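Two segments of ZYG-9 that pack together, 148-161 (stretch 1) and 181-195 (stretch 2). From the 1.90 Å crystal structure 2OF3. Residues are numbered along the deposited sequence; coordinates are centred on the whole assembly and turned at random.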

# COMPACT_ATOMS: atom_id res chain seq x y z
N MET A 148 14.09 4.74 -1.06
CA MET A 148 12.83 4.57 -1.72
C MET A 148 11.92 3.59 -0.95
O MET A 148 10.72 3.89 -0.76
CB MET A 148 13.01 4.21 -3.18
CG MET A 148 13.50 5.47 -3.96
SD MET A 148 12.10 6.58 -4.34
CE MET A 148 11.65 5.60 -5.71
N ARG A 149 12.49 2.50 -0.45
CA ARG A 149 11.74 1.57 0.41
C ARG A 149 11.29 2.27 1.66
O ARG A 149 10.23 1.99 2.16
CB ARG A 149 12.56 0.32 0.76
CG ARG A 149 12.87 -0.53 -0.44
CD ARG A 149 13.47 -1.86 -0.05
NE ARG A 149 14.76 -1.74 0.64
CZ ARG A 149 15.96 -1.70 0.06
NH1 ARG A 149 16.12 -1.72 -1.29
NH2 ARG A 149 17.02 -1.61 0.84
N THR A 150 12.10 3.18 2.19
CA THR A 150 11.72 3.91 3.38
C THR A 150 10.51 4.83 3.18
O THR A 150 9.65 4.96 4.05
CB THR A 150 12.94 4.73 3.88
OG1 THR A 150 13.92 3.78 4.30
CG2 THR A 150 12.57 5.63 5.06
N SER A 151 10.47 5.49 2.04
CA SER A 151 9.42 6.45 1.71
C SER A 151 8.11 5.70 1.54
O SER A 151 7.04 6.19 1.95
CB SER A 151 9.75 7.19 0.40
OG SER A 151 10.75 8.18 0.64
N VAL A 152 8.21 4.52 0.93
CA VAL A 152 7.05 3.64 0.72
C VAL A 152 6.55 3.16 2.08
O VAL A 152 5.34 3.23 2.32
CB VAL A 152 7.40 2.48 -0.18
CG1 VAL A 152 6.25 1.44 -0.18
CG2 VAL A 152 7.76 3.03 -1.62
N ARG A 153 7.43 2.77 3.00
CA ARG A 153 6.97 2.29 4.29
C ARG A 153 6.35 3.36 5.09
O ARG A 153 5.40 3.08 5.83
CB ARG A 153 8.07 1.62 5.12
CG ARG A 153 7.72 1.44 6.62
CD ARG A 153 6.48 0.47 6.92
NE ARG A 153 7.10 -0.76 7.31
CZ ARG A 153 7.37 -1.25 8.53
NH1 ARG A 153 6.91 -0.81 9.72
NH2 ARG A 153 8.07 -2.34 8.50
N ASP A 154 6.83 4.60 4.97
CA ASP A 154 6.19 5.73 5.69
C ASP A 154 4.76 5.94 5.22
O ASP A 154 3.88 6.25 6.04
CB ASP A 154 6.95 7.05 5.49
CG ASP A 154 8.35 7.04 6.12
OD1 ASP A 154 8.56 6.32 7.15
OD2 ASP A 154 9.24 7.75 5.57
N ILE A 155 4.50 5.76 3.92
CA ILE A 155 3.08 5.83 3.42
C ILE A 155 2.27 4.63 3.94
O ILE A 155 1.17 4.78 4.38
CB ILE A 155 2.99 5.92 1.86
CG1 ILE A 155 3.60 7.21 1.34
CG2 ILE A 155 1.53 5.75 1.33
CD1 ILE A 155 4.22 7.00 -0.04
N VAL A 156 2.85 3.44 3.93
CA VAL A 156 2.17 2.27 4.49
C VAL A 156 1.82 2.53 5.95
O VAL A 156 0.75 2.13 6.39
CB VAL A 156 3.05 1.03 4.36
CG1 VAL A 156 2.40 -0.16 5.11
CG2 VAL A 156 3.21 0.65 2.86
N ASN A 157 2.70 3.15 6.74
CA ASN A 157 2.46 3.40 8.18
C ASN A 157 1.28 4.35 8.41
O ASN A 157 0.50 4.17 9.36
CB ASN A 157 3.73 3.96 8.88
CG ASN A 157 4.82 2.90 9.09
OD1 ASN A 157 4.56 1.68 8.98
ND2 ASN A 157 6.05 3.36 9.40
N VAL A 158 1.12 5.35 7.55
CA VAL A 158 -0.10 6.20 7.62
C VAL A 158 -1.40 5.42 7.27
O VAL A 158 -2.41 5.49 7.99
CB VAL A 158 0.04 7.47 6.72
CG1 VAL A 158 -1.18 8.36 6.80
CG2 VAL A 158 1.32 8.26 7.14
N LEU A 159 -1.37 4.65 6.18
CA LEU A 159 -2.51 3.85 5.79
C LEU A 159 -2.89 2.82 6.83
O LEU A 159 -4.06 2.51 6.98
CB LEU A 159 -2.22 3.13 4.46
CG LEU A 159 -2.26 3.99 3.21
CD1 LEU A 159 -1.50 3.32 2.04
CD2 LEU A 159 -3.72 4.24 2.86
N SER A 160 -1.92 2.25 7.53
CA SER A 160 -2.19 1.28 8.60
C SER A 160 -3.02 1.95 9.67
O SER A 160 -3.85 1.31 10.28
CB SER A 160 -0.89 0.78 9.25
OG SER A 160 -0.04 0.07 8.36
N ASP A 161 -2.79 3.23 9.93
CA ASP A 161 -3.61 3.97 10.89
C ASP A 161 -5.00 4.20 10.38
O ASP A 161 -5.92 4.08 11.15
CB ASP A 161 -3.02 5.33 11.25
CG ASP A 161 -1.80 5.22 12.18
OD1 ASP A 161 -1.64 4.18 12.87
OD2 ASP A 161 -1.01 6.21 12.24
N ALA A 181 12.00 -10.47 -3.92
CA ALA A 181 12.29 -10.80 -2.54
C ALA A 181 12.23 -9.59 -1.64
O ALA A 181 11.90 -9.73 -0.46
CB ALA A 181 13.70 -11.50 -2.41
N ARG A 182 12.54 -8.41 -2.16
CA ARG A 182 12.44 -7.19 -1.32
C ARG A 182 11.00 -6.89 -0.96
O ARG A 182 10.71 -6.52 0.15
CB ARG A 182 13.04 -5.97 -2.02
CG ARG A 182 14.55 -6.00 -2.10
CD ARG A 182 15.02 -4.88 -3.00
NE ARG A 182 16.46 -4.67 -2.87
CZ ARG A 182 17.32 -4.81 -3.87
NH1 ARG A 182 16.90 -5.16 -5.09
NH2 ARG A 182 18.60 -4.59 -3.66
N GLN A 183 10.09 -7.07 -1.92
CA GLN A 183 8.65 -6.99 -1.62
C GLN A 183 8.21 -8.00 -0.57
O GLN A 183 7.52 -7.63 0.38
CB GLN A 183 7.81 -7.18 -2.86
CG GLN A 183 6.31 -7.11 -2.54
CD GLN A 183 5.41 -6.95 -3.77
OE1 GLN A 183 5.87 -6.70 -4.86
NE2 GLN A 183 4.10 -7.08 -3.56
N ARG A 184 8.57 -9.27 -0.70
CA ARG A 184 8.20 -10.23 0.34
C ARG A 184 8.74 -9.84 1.71
O ARG A 184 7.99 -9.92 2.71
CB ARG A 184 8.69 -11.65 0.00
CG ARG A 184 8.18 -12.17 -1.32
CD ARG A 184 8.39 -13.66 -1.39
NE ARG A 184 9.81 -14.07 -1.39
CZ ARG A 184 10.60 -14.07 -2.46
NH1 ARG A 184 10.13 -13.64 -3.63
NH2 ARG A 184 11.87 -14.52 -2.37
N SER A 185 10.02 -9.46 1.82
CA SER A 185 10.54 -9.15 3.14
C SER A 185 9.94 -7.88 3.69
O SER A 185 9.61 -7.82 4.88
CB SER A 185 12.08 -9.08 3.18
OG SER A 185 12.55 -8.13 2.23
N GLU A 186 9.80 -6.84 2.89
CA GLU A 186 9.22 -5.60 3.45
C GLU A 186 7.79 -5.77 3.98
O GLU A 186 7.42 -5.16 4.99
CB GLU A 186 9.23 -4.50 2.38
CG GLU A 186 10.65 -3.94 2.05
CD GLU A 186 11.23 -3.09 3.16
OE1 GLU A 186 10.59 -2.08 3.58
OE2 GLU A 186 12.34 -3.42 3.63
N CYS A 187 6.99 -6.57 3.27
CA CYS A 187 5.63 -6.93 3.68
C CYS A 187 5.55 -7.73 4.97
O CYS A 187 4.73 -7.39 5.83
CB CYS A 187 4.88 -7.58 2.50
SG CYS A 187 4.58 -6.29 1.24
N LEU A 188 6.43 -8.72 5.16
CA LEU A 188 6.58 -9.43 6.44
C LEU A 188 6.91 -8.51 7.59
O LEU A 188 6.40 -8.67 8.70
CB LEU A 188 7.66 -10.54 6.37
CG LEU A 188 7.22 -11.75 5.52
CD1 LEU A 188 8.44 -12.67 5.21
CD2 LEU A 188 5.95 -12.51 6.12
N LEU A 189 7.80 -7.55 7.36
CA LEU A 189 8.19 -6.57 8.40
C LEU A 189 7.00 -5.73 8.86
O LEU A 189 6.90 -5.40 10.03
CB LEU A 189 9.32 -5.62 7.90
CG LEU A 189 10.66 -6.34 7.68
CD1 LEU A 189 11.62 -5.35 7.10
CD2 LEU A 189 11.25 -6.99 8.97
N VAL A 190 6.12 -5.34 7.95
CA VAL A 190 4.88 -4.64 8.35
C VAL A 190 3.97 -5.56 9.24
O VAL A 190 3.52 -5.15 10.33
CB VAL A 190 4.08 -4.10 7.12
CG1 VAL A 190 2.81 -3.34 7.63
CG2 VAL A 190 4.96 -3.12 6.30
N ILE A 191 3.75 -6.80 8.81
CA ILE A 191 3.04 -7.77 9.64
C ILE A 191 3.71 -7.92 10.98
O ILE A 191 3.03 -7.91 12.00
CB ILE A 191 2.90 -9.11 8.92
CG1 ILE A 191 2.00 -8.95 7.66
CG2 ILE A 191 2.40 -10.22 9.92
CD1 ILE A 191 2.05 -10.14 6.62
N GLU A 192 5.04 -8.03 11.03
CA GLU A 192 5.70 -8.14 12.30
C GLU A 192 5.37 -6.93 13.20
O GLU A 192 5.11 -7.06 14.39
CB GLU A 192 7.22 -8.29 12.11
CG GLU A 192 7.92 -8.42 13.44
CD GLU A 192 9.41 -8.22 13.39
OE1 GLU A 192 10.00 -8.22 12.27
OE2 GLU A 192 9.99 -8.09 14.49
N TYR A 193 5.38 -5.73 12.64
CA TYR A 193 5.10 -4.54 13.39
C TYR A 193 3.64 -4.49 13.93
O TYR A 193 3.40 -4.04 15.05
CB TYR A 193 5.43 -3.39 12.48
CG TYR A 193 4.90 -2.03 12.80
CD1 TYR A 193 5.43 -1.26 13.85
CD2 TYR A 193 3.91 -1.49 12.00
CE1 TYR A 193 4.93 0.05 14.11
CE2 TYR A 193 3.42 -0.23 12.23
CZ TYR A 193 3.92 0.55 13.27
OH TYR A 193 3.38 1.84 13.41
N TYR A 194 2.68 -4.95 13.13
CA TYR A 194 1.29 -5.06 13.59
C TYR A 194 1.18 -5.96 14.83
O TYR A 194 0.45 -5.67 15.80
CB TYR A 194 0.43 -5.65 12.47
CG TYR A 194 0.20 -4.76 11.26
CD1 TYR A 194 0.49 -3.39 11.26
CD2 TYR A 194 -0.43 -5.29 10.11
CE1 TYR A 194 0.22 -2.59 10.11
CE2 TYR A 194 -0.69 -4.52 8.98
CZ TYR A 194 -0.37 -3.17 8.99
OH TYR A 194 -0.67 -2.43 7.84
N ILE A 195 1.89 -7.07 14.80
CA ILE A 195 1.76 -8.10 15.84
C ILE A 195 2.48 -7.65 17.10
O ILE A 195 1.93 -7.76 18.20
CB ILE A 195 2.31 -9.44 15.43
CG1 ILE A 195 1.46 -10.01 14.33
CG2 ILE A 195 2.20 -10.37 16.59
CD1 ILE A 195 2.18 -11.04 13.57
O HOH W 1 9.13 -0.47 2.00
O HOH W 2 8.47 -2.54 5.52
O HOH W 3 1.18 2.77 11.76

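Residues 148-161 and 181-195 of ZYG-9 are both helical, and the two helices run in broadly the same direction, their axes inclined at 37° (signed crossing angle -37°) and 11.7 Å apart at closest approach. Backbone hydrogen bonds of the i to i+4 type run through both, as in Arg153 N to Arg149 O (3.0 Å) and Val190 N to Glu186 O (3.2 Å). The register pairs Arg149 with Glu186 (CA to CA 8.2 Å) and Ser160 with Tyr194 (CA to CA 8.8 Å). At this spacing the gap is bridged by side chains and water, and the buried surface is a modest 513 Å² summed over both sides. Stretch 1 meets its partner through Arg149, Arg153, Val156 and Ser160, spaced three or four residues apart along one flank of the helix, with Asn157, whose CA-to-CB bond points sideways, beside them.

Arg153 has the largest area covered by the other stretch, 96 Å², and organizes the centre. Its CA-to-CB bond points toward stretch 2, and chi1 t with chi2 p carries the guanidinium across to the partner helix. There Val190 CG2 lies over one face of the group, 3.3 Å from Arg153 NE, while Leu189 CB sits at its edge, 3.6 Å from Arg153 NH2. Arg153 NH1 in turn lies over one face of the Tyr193 ring, 3.8 Å from Tyr193 CD2. A weak hydrogen bond from Arg153 NH1 to Asn157 OD1 (3.5 Å) links the arginine to the next turn of its own helix. The flat guanidinium suits this place: its face packs against a methyl group while its N-H groups remain available to polar partners. Asn157 also touches the tyrosine, with OD1 3.9 Å from Tyr193 CE2.

Beneath this polar layer, the buried valines supply an apolar contact, Val156 CG1 to Val190 CG1 at 4.1 Å; both adopt chi1 t, and their compact branched side chains fit between the helices. Further along, Ser160 OG and Tyr194 OH form the direct hydrogen bond between the stretches, at 2.6 Å. The CA-to-CB bond of Tyr194 points sideways, but its long ring brings the hydroxyl to the short serine, whose OG lies near the ring plane. The bond gives each of these buried hydroxyls a polar partner.

Toward the start of the helices, Arg149 CD packs 4.1 Å from Glu186 CG. Their charges attract without forming a salt bridge, Arg149 NE being 4.2 Å from Glu186 OE2. Arg182 brings a second positive charge close, its NE 3.4 Å from Arg149 NH1; both are donors, so no hydrogen bond joins them, and Arg149 NH1 is satisfied elsewhere in the structure.

Water completes the polar links. Water 1 donates to Arg149 O and Glu186 OE1, both at 2.7 Å. Water 2 accepts from Arg153 NE and donates to Glu186 O and Glu186 OE1, each at 2.9 Å, so the Glu186 carboxylate gathers both waters. Water 3 connects Asn157 O with Tyr193 OH, 2.9 Å from each.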